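Local coordinates for protein lipocalin AI-4 (Rhodnius prolixus, PDB 5HAE) that binds a hydroxylated twenty-carbon fatty acid together with glutathione, consistent with the capture of cysteinyl leukotrienes as in related lipocalins of blood-feeding insects, at residues G77-Q82 and S93-V98. Residues are numbered along the deposited sequence; the frame is centred on the assembly and turned at random.
Sequences GFYSFQ and SYMAVV. With EAH ((5S,7E,9E,11Z,14Z)-5-hydroxyicosa-7,9,11,14-tetraenoic acid), chain B.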
loop_
_atom_site.group_PDB
_atom_site.type_symbol
_atom_site.label_atom_id
_atom_site.label_comp_id
_atom_site.label_asym_id
_atom_site.label_seq_id
_atom_site.Cartn_x
_atom_site.Cartn_y
_atom_site.Cartn_z
ATOM N N GLY A 77 8.994 8.125 -5.351
ATOM C CA GLY A 77 8.363 6.839 -5.126
ATOM C C GLY A 77 6.975 6.918 -4.499
ATOM O O GLY A 77 6.228 5.932 -4.478
ATOM N N PHE A 78 6.616 8.089 -3.982
ATOM C CA PHE A 78 5.323 8.225 -3.313
ATOM C C PHE A 78 4.185 8.640 -4.227
ATOM O O PHE A 78 4.383 9.378 -5.196
ATOM C CB PHE A 78 5.429 9.214 -2.156
ATOM C CG PHE A 78 5.860 8.572 -0.886
ATOM C CD1 PHE A 78 7.197 8.408 -0.602
ATOM C CD2 PHE A 78 4.927 8.095 0.015
ATOM C CE1 PHE A 78 7.586 7.800 0.570
ATOM C CE2 PHE A 78 5.329 7.485 1.189
ATOM C CZ PHE A 78 6.650 7.343 1.456
ATOM N N TYR A 79 2.993 8.132 -3.894
ATOM C CA TYR A 79 1.760 8.438 -4.603
ATOM C C TYR A 79 0.710 8.934 -3.625
ATOM O O TYR A 79 0.662 8.488 -2.482
ATOM C CB TYR A 79 1.232 7.204 -5.345
ATOM C CG TYR A 79 2.099 6.797 -6.502
ATOM C CD1 TYR A 79 3.197 5.970 -6.314
ATOM C CD2 TYR A 79 1.844 7.274 -7.779
ATOM C CE1 TYR A 79 4.007 5.615 -7.362
ATOM C CE2 TYR A 79 2.641 6.911 -8.839
ATOM C CZ TYR A 79 3.727 6.091 -8.622
ATOM O OH TYR A 79 4.532 5.736 -9.670
ATOM N N SER A 80 -0.131 9.845 -4.083
ATOM C CA SER A 80 -1.299 10.270 -3.324
ATOM C C SER A 80 -2.557 9.680 -3.958
ATOM O O SER A 80 -2.756 9.842 -5.162
ATOM C CB SER A 80 -1.410 11.794 -3.295
ATOM O OG SER A 80 -2.628 12.179 -2.674
ATOM N N PHE A 81 -3.393 9.014 -3.165
ATOM C CA PHE A 81 -4.662 8.499 -3.681
ATOM C C PHE A 81 -5.845 9.229 -3.060
ATOM O O PHE A 81 -5.933 9.374 -1.842
ATOM C CB PHE A 81 -4.757 6.986 -3.457
ATOM C CG PHE A 81 -3.938 6.204 -4.439
ATOM C CD1 PHE A 81 -2.607 5.914 -4.176
ATOM C CD2 PHE A 81 -4.486 5.812 -5.657
ATOM C CE1 PHE A 81 -1.832 5.219 -5.103
ATOM C CE2 PHE A 81 -3.725 5.123 -6.589
ATOM C CZ PHE A 81 -2.394 4.824 -6.309
ATOM N N GLN A 82 -6.727 9.735 -3.913
ATOM C CA GLN A 82 -7.975 10.312 -3.456
ATOM C C GLN A 82 -9.039 9.239 -3.596
ATOM O O GLN A 82 -9.335 8.809 -4.715
ATOM C CB GLN A 82 -8.345 11.567 -4.259
ATOM C CG GLN A 82 -9.479 12.365 -3.643
ATOM C CD GLN A 82 -9.158 12.830 -2.232
ATOM O OE1 GLN A 82 -8.015 13.202 -1.934
ATOM N NE2 GLN A 82 -10.162 12.806 -1.350
ATOM N N SER A 93 -4.888 9.099 0.879
ATOM C CA SER A 93 -3.930 8.145 1.444
ATOM C C SER A 93 -2.644 8.170 0.629
ATOM O O SER A 93 -2.670 8.416 -0.579
ATOM C CB SER A 93 -4.526 6.729 1.485
ATOM O OG SER A 93 -3.681 5.836 2.208
ATOM N N TYR A 94 -1.514 7.946 1.291
ATOM C CA TYR A 94 -0.220 8.058 0.626
ATOM C C TYR A 94 0.479 6.716 0.666
ATOM O O TYR A 94 0.344 5.978 1.629
ATOM C CB TYR A 94 0.642 9.127 1.288
ATOM C CG TYR A 94 0.059 10.507 1.188
ATOM C CD1 TYR A 94 -0.955 10.920 2.049
ATOM C CD2 TYR A 94 0.513 11.400 0.225
ATOM C CE1 TYR A 94 -1.500 12.177 1.952
ATOM C CE2 TYR A 94 -0.012 12.655 0.132
ATOM C CZ TYR A 94 -1.023 13.042 0.989
ATOM O OH TYR A 94 -1.544 14.306 0.880
ATOM N N MET A 95 1.228 6.400 -0.379
ATOM C CA MET A 95 1.857 5.091 -0.445
ATOM C C MET A 95 3.154 5.115 -1.229
ATOM O O MET A 95 3.318 5.932 -2.130
ATOM C CB MET A 95 0.888 4.097 -1.078
ATOM C CG MET A 95 0.775 4.357 -2.568
ATOM S SD MET A 95 0.717 2.845 -3.491
ATOM C CE MET A 95 2.450 2.627 -3.627
ATOM N N ALA A 96 4.069 4.212 -0.886
ATOM C CA ALA A 96 5.252 3.965 -1.715
ATOM C C ALA A 96 5.512 2.464 -1.820
ATOM O O ALA A 96 5.290 1.724 -0.864
ATOM C CB ALA A 96 6.473 4.682 -1.143
ATOM N N VAL A 97 5.965 2.004 -2.978
ATOM C CA VAL A 97 6.379 0.614 -3.095
ATOM C C VAL A 97 7.828 0.473 -2.637
ATOM O O VAL A 97 8.743 1.012 -3.257
ATOM C CB VAL A 97 6.221 0.097 -4.525
ATOM C CG1 VAL A 97 6.725 -1.348 -4.629
ATOM C CG2 VAL A 97 4.762 0.182 -4.940
ATOM N N VAL A 98 8.023 -0.245 -1.538
ATOM C CA VAL A 98 9.343 -0.421 -0.957
ATOM C C VAL A 98 10.177 -1.446 -1.746
ATOM O O VAL A 98 11.327 -1.190 -2.083
ATOM C CB VAL A 98 9.254 -0.863 0.522
ATOM C CG1 VAL A 98 10.641 -1.119 1.072
ATOM C CG2 VAL A 98 8.567 0.208 1.367
HETATM O O1 EAH B . -3.203 0.099 6.996
HETATM C C1 EAH B . -2.879 1.303 7.188
HETATM O O2 EAH B . -2.382 1.973 6.244
HETATM C C2 EAH B . -3.075 1.935 8.550
HETATM C C3 EAH B . -4.551 2.183 8.787
HETATM C C4 EAH B . -5.192 2.369 7.438
HETATM C C5 EAH B . -6.461 3.138 7.532
HETATM O O3 EAH B . -7.567 2.254 7.587
HETATM C C6 EAH B . -6.457 3.987 6.282
HETATM C C7 EAH B . -7.008 3.256 5.076
HETATM C C8 EAH B . -6.704 3.763 3.860
HETATM C C9 EAH B . -6.751 2.886 2.633
HETATM C C10 EAH B . -6.203 3.319 1.482
HETATM C C11 EAH B . -6.404 2.477 0.242
HETATM C C12 EAH B . -5.819 2.780 -0.933
HETATM C C13 EAH B . -4.913 3.980 -1.115
HETATM C C14 EAH B . -3.520 3.672 -0.586
HETATM C C15 EAH B . -2.643 2.833 -1.184
HETATM C C16 EAH B . -2.956 2.098 -2.472
HETATM C C17 EAH B . -2.321 0.723 -2.470
HETATM C C18 EAH B . -2.385 0.175 -3.879
HETATM C C19 EAH B . -1.851 -1.236 -3.936
HETATM C C20 EAH B . -2.028 -1.767 -5.344
HETATM O O HOH W 1 6.370 3.496 -5.456
HETATM O O HOH W 2 -2.060 14.828 -1.691
#
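Y79 and M95 pair through both backbone groups, and so do F81 and S93, giving four hydrogen bonds between antiparallel strands. Y79 N reaches M95 O at 2.8 Å, and F81 N meets S93 O at 2.8 Å in a nearly straight bond of 173°. S80 and Y94 form the non-hydrogen-bonded pair between them. Near G77 a water takes over: it donates to G77 O and accepts from V97 N, and it also lies in plane at the edge of the Y79 ring. A second water links S80 OG to Y94 OH.

The apolar contacts divide between the two faces of the sheet. On the face of F78, S80, Y94 and A96, the methyl of A96 sits over the centre of the F78 ring, a CH-pi contact with A96 CB 3.6 Å from the centroid. Farther along the same face, S80 CB rests 3.8 Å from Y94 CE2.

On the other face, M95 meets F81. M95 CG lies between the backbone N and the carbonyl carbon (chi1 73°), at the edge of the F81 ring and 3.7 Å from F81 CE1. The chain then bends, and M95 SD stands 5.1 Å from the centroid of the F81 ring in an oblique Met-aromatic contact. M95 CG also touches Y79 CB.

The fatty acid lies against this same face. Its C16 is over one face of the F81 ring, and its C15 is 3.8 Å from M95 CB. S93 OG lies beside C14, while its hydrogen bond goes to Y114 OH. R110 NE and N122 ND2 form hydrogen bonds to the fatty acid.

Strands 78-85 and 90-100 form a beta hairpin of the antiparallel lipocalin barrel, with F81, S93 and M95 lining its ligand pocket.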